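Local atomic coordinates of TetR-family transcriptional regulator (Pectobacterium atrosepticum, PDB entry 2HYT), a protein that probably binds regulatory DNA through a predicted helix-turn-helix motif and controls transcription, as members of the TetR family do. Residues Cys91-Tyr96 with Ser155-Ser160. Sequence-based numbering, arbitrary orientation. Where two conformers were deposited one is given.
Sequences CRCRAY and SLIYGS. With EDO (1,2-ethanediol), chain B.
C93 and I157 mark the nearest approach of two helical segments, 91-96 and 155-160, with 8.5 Å between C93 CA and I157 CA. Contact is light, and two side-chain pairs bridge it. C93, whose CB points toward the other helix, brings SG to 4.1 Å from I157 CG2, an apolar touch. Y96, nearly a turn on from C93 in its own helix, meets Y158, the residue next to I157: with CG anti to the backbone N (chi1 -171°), Y96 reaches over and its OH comes 4.1 Å from Y158 CE1, the two side chains crossing at a slant. A 1,2-ethanediol, probably from the crystallisation liquor, is wedged between R92, Y96 and Y158. The extended R92 side chain donates a nearly straight bond from NE to EDO O1 (2.9 Å, 166°), in the guanidinium plane, with a weak second one from NH2. Carbon C2 of the diol sits 3.5 Å from Y96 CD2, while its O2 lies at the Y158 ring edge. NH1 and NH2 of R92 are hydrogen-bonded to S79 OG and S131 OG, respectively. The contact is buried in the TetR-like C-terminal domain, joining helices 85-98 and 150-170; Y96 also packs on helix 56-81, and I157 and Y158 rest on helix 122-141.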
# COMPACT_ATOMS: atom_id res chain seq x y z
N CYS A 91 -0.14 16.21 -14.03
CA CYS A 91 0.34 17.14 -13.02
C CYS A 91 -0.08 16.73 -11.62
O CYS A 91 0.70 16.82 -10.70
CB CYS A 91 -0.16 18.53 -13.33
SG CYS A 91 0.49 19.76 -12.26
N ARG A 92 -1.32 16.26 -11.48
CA ARG A 92 -1.84 15.80 -10.21
C ARG A 92 -1.06 14.56 -9.72
O ARG A 92 -0.66 14.46 -8.54
CB ARG A 92 -3.31 15.46 -10.35
CG ARG A 92 -3.93 14.89 -9.13
CD ARG A 92 -5.42 14.89 -9.26
NE ARG A 92 -6.03 13.94 -8.34
CZ ARG A 92 -7.33 13.85 -8.11
NH1 ARG A 92 -8.18 14.68 -8.70
NH2 ARG A 92 -7.76 12.92 -7.27
N CYS A 93 -0.87 13.61 -10.64
CA CYS A 93 -0.09 12.42 -10.30
C CYS A 93 1.35 12.78 -9.89
O CYS A 93 1.86 12.28 -8.86
CB CYS A 93 -0.09 11.40 -11.42
SG CYS A 93 -1.69 10.65 -11.79
N ARG A 94 2.00 13.65 -10.65
CA ARG A 94 3.37 14.07 -10.29
C ARG A 94 3.39 14.80 -8.94
O ARG A 94 4.31 14.64 -8.15
CB ARG A 94 3.93 14.98 -11.35
CG ARG A 94 4.28 14.27 -12.64
CD ARG A 94 5.13 15.16 -13.56
NE ARG A 94 4.48 16.44 -13.88
CZ ARG A 94 3.78 16.69 -14.99
NH1 ARG A 94 3.60 15.77 -15.93
NH2 ARG A 94 3.24 17.89 -15.15
N ALA A 95 2.37 15.62 -8.70
CA ALA A 95 2.29 16.40 -7.46
C ALA A 95 2.22 15.50 -6.21
O ALA A 95 2.83 15.78 -5.17
CB ALA A 95 1.11 17.36 -7.52
N TYR A 96 1.54 14.36 -6.34
CA TYR A 96 1.49 13.38 -5.28
C TYR A 96 2.89 12.89 -4.90
O TYR A 96 3.24 12.75 -3.70
CB TYR A 96 0.58 12.22 -5.68
CG TYR A 96 0.32 11.29 -4.55
CD1 TYR A 96 1.25 10.28 -4.24
CD2 TYR A 96 -0.83 11.38 -3.77
CE1 TYR A 96 1.02 9.42 -3.16
CE2 TYR A 96 -1.06 10.52 -2.72
CZ TYR A 96 -0.11 9.54 -2.41
OH TYR A 96 -0.26 8.62 -1.39
N SER A 155 -7.68 2.40 -8.74
CA SER A 155 -6.98 1.60 -7.72
C SER A 155 -5.54 1.35 -8.09
O SER A 155 -4.64 1.44 -7.25
CB SER A 155 -7.69 0.26 -7.46
OG SER A 155 -7.52 -0.71 -8.50
N LEU A 156 -5.34 0.99 -9.36
CA LEU A 156 -4.02 0.75 -9.89
C LEU A 156 -3.16 2.02 -9.80
O LEU A 156 -2.04 1.98 -9.29
CB LEU A 156 -4.09 0.27 -11.34
CG LEU A 156 -4.60 -1.16 -11.48
CD1 LEU A 156 -5.17 -1.34 -12.92
CD2 LEU A 156 -3.52 -2.16 -11.16
N ILE A 157 -3.71 3.13 -10.30
CA ILE A 157 -2.96 4.39 -10.31
C ILE A 157 -2.61 4.87 -8.88
O ILE A 157 -1.46 5.15 -8.58
CB ILE A 157 -3.73 5.49 -11.09
CG1 ILE A 157 -3.88 5.11 -12.57
CG2 ILE A 157 -3.06 6.85 -10.91
CD1 ILE A 157 -4.87 6.04 -13.31
N TYR A 158 -3.62 4.95 -8.03
CA TYR A 158 -3.43 5.34 -6.63
C TYR A 158 -2.36 4.42 -5.99
O TYR A 158 -1.42 4.90 -5.31
CB TYR A 158 -4.75 5.34 -5.83
CG TYR A 158 -4.45 5.36 -4.34
CD1 TYR A 158 -3.99 6.54 -3.74
CD2 TYR A 158 -4.53 4.25 -3.57
CE1 TYR A 158 -3.64 6.57 -2.41
CE2 TYR A 158 -4.17 4.27 -2.24
CZ TYR A 158 -3.78 5.45 -1.65
OH TYR A 158 -3.44 5.46 -0.32
N GLY A 159 -2.44 3.09 -6.20
CA GLY A 159 -1.47 2.16 -5.63
C GLY A 159 -0.05 2.47 -6.08
O GLY A 159 0.89 2.46 -5.29
N SER A 160 0.11 2.78 -7.36
CA SER A 160 1.45 3.06 -7.88
C SER A 160 2.04 4.28 -7.18
O SER A 160 3.21 4.30 -6.78
CB SER A 160 1.40 3.26 -9.39
OG SER A 160 0.83 4.50 -9.82
C1 EDO B . -3.32 11.46 -6.57
O1 EDO B . -4.57 12.18 -6.60
C2 EDO B . -3.52 10.22 -5.69
O2 EDO B . -4.38 9.25 -6.34